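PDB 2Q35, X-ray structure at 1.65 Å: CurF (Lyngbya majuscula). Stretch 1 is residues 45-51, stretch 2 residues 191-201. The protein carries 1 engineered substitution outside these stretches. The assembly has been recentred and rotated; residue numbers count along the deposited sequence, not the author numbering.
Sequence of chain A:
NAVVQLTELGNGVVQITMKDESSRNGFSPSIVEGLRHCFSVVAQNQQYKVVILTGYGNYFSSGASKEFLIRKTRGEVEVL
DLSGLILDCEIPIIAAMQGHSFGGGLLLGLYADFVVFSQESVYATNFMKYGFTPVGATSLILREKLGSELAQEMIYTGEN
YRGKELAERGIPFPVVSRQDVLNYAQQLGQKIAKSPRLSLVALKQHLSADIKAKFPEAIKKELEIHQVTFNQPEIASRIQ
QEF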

# COMPACT_ATOMS: atom_id res chain seq x y z
N ASN A 45 8.00 21.68 -26.71
CA ASN A 45 8.01 22.98 -26.07
C ASN A 45 8.64 22.87 -24.69
O ASN A 45 8.01 22.37 -23.75
CB ASN A 45 6.60 23.57 -25.95
CG ASN A 45 6.63 25.06 -25.59
OD1 ASN A 45 7.57 25.55 -24.90
ND2 ASN A 45 5.64 25.81 -26.09
N GLN A 46 9.89 23.33 -24.59
CA GLN A 46 10.70 23.27 -23.38
C GLN A 46 10.11 24.07 -22.22
O GLN A 46 10.50 23.89 -21.07
CB GLN A 46 12.10 23.81 -23.67
CG GLN A 46 12.94 22.88 -24.53
CD GLN A 46 13.46 21.70 -23.74
OE1 GLN A 46 14.25 21.86 -22.80
NE2 GLN A 46 13.01 20.50 -24.10
N GLN A 47 9.19 24.96 -22.53
CA GLN A 47 8.60 25.78 -21.47
C GLN A 47 7.51 25.03 -20.70
O GLN A 47 7.11 25.47 -19.61
CB GLN A 47 8.03 27.06 -22.06
CG GLN A 47 9.08 27.90 -22.81
CD GLN A 47 10.23 28.40 -21.93
OE1 GLN A 47 10.01 29.01 -20.88
NE2 GLN A 47 11.46 28.14 -22.37
N TYR A 48 7.01 23.93 -21.27
CA TYR A 48 5.95 23.18 -20.60
C TYR A 48 6.48 22.31 -19.49
O TYR A 48 7.53 21.63 -19.65
CB TYR A 48 5.14 22.34 -21.60
CG TYR A 48 4.44 23.12 -22.67
CD1 TYR A 48 4.22 24.50 -22.55
CD2 TYR A 48 3.91 22.47 -23.78
CE1 TYR A 48 3.52 25.22 -23.55
CE2 TYR A 48 3.20 23.16 -24.76
CZ TYR A 48 3.03 24.53 -24.66
OH TYR A 48 2.34 25.21 -25.64
N LYS A 49 5.76 22.30 -18.36
CA LYS A 49 6.21 21.61 -17.15
C LYS A 49 5.22 20.58 -16.61
O LYS A 49 5.64 19.65 -15.91
CB LYS A 49 6.51 22.60 -16.00
CG LYS A 49 7.63 23.57 -16.25
CD LYS A 49 7.72 24.41 -14.99
CE LYS A 49 8.92 25.29 -14.94
NZ LYS A 49 8.84 26.10 -13.72
N VAL A 50 3.92 20.79 -16.83
CA VAL A 50 2.86 19.88 -16.30
C VAL A 50 1.79 19.74 -17.35
O VAL A 50 1.39 20.74 -17.96
CB VAL A 50 2.22 20.42 -14.97
CG1 VAL A 50 1.19 19.43 -14.42
CG2 VAL A 50 3.27 20.69 -13.89
N VAL A 51 1.35 18.51 -17.61
CA VAL A 51 0.24 18.27 -18.53
C VAL A 51 -1.01 17.86 -17.72
O VAL A 51 -0.92 16.99 -16.85
CB VAL A 51 0.57 17.10 -19.47
CG1 VAL A 51 -0.69 16.70 -20.26
CG2 VAL A 51 1.71 17.46 -20.40
N LYS A 191 0.88 24.17 -8.51
CA LYS A 191 1.81 23.94 -7.39
C LYS A 191 3.03 23.21 -7.89
O LYS A 191 4.16 23.57 -7.56
CB LYS A 191 1.18 23.10 -6.30
CG LYS A 191 0.14 23.83 -5.49
CD LYS A 191 -0.53 22.89 -4.54
CE LYS A 191 -1.68 23.61 -3.82
NZ LYS A 191 -2.17 22.77 -2.70
N ILE A 192 2.78 22.17 -8.67
CA ILE A 192 3.90 21.36 -9.20
C ILE A 192 4.81 22.22 -10.08
O ILE A 192 6.05 22.11 -9.99
CB ILE A 192 3.37 20.14 -9.95
CG1 ILE A 192 2.68 19.19 -8.96
CG2 ILE A 192 4.52 19.38 -10.66
CD1 ILE A 192 1.93 18.03 -9.66
N ALA A 193 4.21 23.07 -10.91
CA ALA A 193 4.97 23.88 -11.89
C ALA A 193 5.86 24.95 -11.26
O ALA A 193 6.61 25.61 -11.98
CB ALA A 193 4.04 24.52 -12.94
N LYS A 194 5.77 25.15 -9.93
CA LYS A 194 6.68 26.09 -9.24
C LYS A 194 8.14 25.64 -9.27
O LYS A 194 9.05 26.45 -9.07
CB LYS A 194 6.24 26.37 -7.80
CG LYS A 194 4.97 27.19 -7.71
CD LYS A 194 4.65 27.58 -6.26
CE LYS A 194 3.35 28.33 -6.18
NZ LYS A 194 3.02 28.66 -4.76
N SER A 195 8.37 24.35 -9.50
CA SER A 195 9.72 23.79 -9.55
C SER A 195 10.36 23.97 -10.91
O SER A 195 9.66 24.04 -11.92
CB SER A 195 9.66 22.30 -9.25
OG SER A 195 9.28 22.06 -7.91
N PRO A 196 11.70 23.99 -10.96
CA PRO A 196 12.42 24.04 -12.23
C PRO A 196 12.09 22.80 -13.06
O PRO A 196 11.98 21.68 -12.52
CB PRO A 196 13.90 24.01 -11.81
CG PRO A 196 13.92 24.49 -10.36
CD PRO A 196 12.62 24.00 -9.79
N ARG A 197 11.96 23.00 -14.37
CA ARG A 197 11.62 21.90 -15.26
C ARG A 197 12.65 20.75 -15.14
O ARG A 197 12.25 19.58 -15.08
CB ARG A 197 11.54 22.38 -16.71
CG ARG A 197 10.96 21.35 -17.63
CD ARG A 197 10.91 21.86 -19.05
NE ARG A 197 10.31 20.91 -19.98
CZ ARG A 197 10.95 19.88 -20.53
NH1 ARG A 197 12.20 19.60 -20.18
NH2 ARG A 197 10.32 19.09 -21.38
N LEU A 198 13.94 21.09 -15.08
CA LEU A 198 15.01 20.09 -14.98
C LEU A 198 14.77 19.16 -13.79
O LEU A 198 14.94 17.94 -13.91
CB LEU A 198 16.40 20.75 -14.84
CG LEU A 198 17.58 19.79 -15.10
CD1 LEU A 198 17.82 19.60 -16.59
CD2 LEU A 198 18.87 20.28 -14.43
N SER A 199 14.34 19.75 -12.66
CA SER A 199 14.12 18.97 -11.44
C SER A 199 12.87 18.10 -11.57
O SER A 199 12.84 16.95 -11.10
CB SER A 199 13.99 19.92 -10.24
OG SER A 199 15.21 20.60 -10.00
N LEU A 200 11.83 18.64 -12.21
CA LEU A 200 10.60 17.85 -12.44
C LEU A 200 10.88 16.61 -13.30
O LEU A 200 10.43 15.51 -12.98
CB LEU A 200 9.51 18.71 -13.07
CG LEU A 200 8.93 19.79 -12.14
CD1 LEU A 200 8.04 20.72 -13.01
CD2 LEU A 200 8.16 19.17 -11.02
N VAL A 201 11.64 16.81 -14.38
CA VAL A 201 11.96 15.72 -15.31
C VAL A 201 12.80 14.64 -14.60
O VAL A 201 12.48 13.44 -14.68
CB VAL A 201 12.66 16.27 -16.57
CG1 VAL A 201 13.19 15.10 -17.44
CG2 VAL A 201 11.70 17.15 -17.35
O HOH W 1 7.77 19.89 -22.25

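The striking feature of this contact is an exchange of long cationic side chains: Lys 49 and Arg 197 each reach across to the other stretch and spend their charge on backbone carbonyls, with no acidic residue taking part. Their CA atoms lie 5.7 Å apart, the closest backbone register between the stretches, and both CA-to-CB bonds point toward the opposing segment. Together they account for about half of the 436 Å² buried here.

Lys 49 is nearly straight beyond its first torsion: chi1 is m, and chi2 to chi4 are all t. This extension delivers NZ to the chain just ahead of the second helix, where it donates to Ala 193 O and to Ser 195 O, each at 2.9 Å from NZ. The turn from Ile 192 to Ser 195, a type I beta turn, helps set up the site. It is closed by a backbone hydrogen bond from Ser 195 N to Ile 192 O at 3.3 Å, and the chain then runs through Pro 196, the N-cap residue of the next helix. An ammonium group suits such a place because it can serve two carbonyls at once. The methylenes of the same side chain do apolar work on the way: Lys 49 CB packs 3.8 Å from Leu 200 CD1, and Lys 49 CG lies 4.1 Å from Arg 197 CB.

Arg 197, in the first turn of that helix, answers with an equally extended chain, t through chi1 to chi3, before chi4 turns to -81°. Its NE donates to Tyr 48 O at 2.9 Å, with an N-H...acceptor angle of 147° and the carbonyl at the guanidinium edge, near its plane. Gln 46 OE1 lies over one face of the group, 4.0 Å from Arg 197 NH1. Water 1 extends the link: it accepts from Arg 197 NH2 at 2.8 Å, and its oxygen lies 2.9 Å from Asn 45 O.

The receiving loop is ordered by its own bonds. A type I turn from Asn 45 to Tyr 48 carries a Tyr 48 N to Asn 45 O bond of 3.1 Å, while Asn 45 OD1 accepts from Gln 47 N at 2.9 Å. Asn 45 thus braces the turn with both its side chain and its backbone. Tyr 48 directs its CA-to-CB bond away from stretch 2, so its contribution to the contact is its carbonyl.

Where the loop becomes a strand, the chemistry turns apolar. Val 50 points toward stretch 2, and its CG2 meets Ile 192 CG2 at 3.7 Å and Ala 193 CB at 4.0 Å. Branched aliphatic residues fill this buried space, and Val 50 CG2 also lies 3.9 Å from Ala 193 N, beside the small methyl of Ala 193. One cost remains: Lys 49 O is buried by the contact without a partner. The rule to extract is that long cations can pair a turn with a helix start through main-chain oxygens while their aliphatic stems help seal the interface.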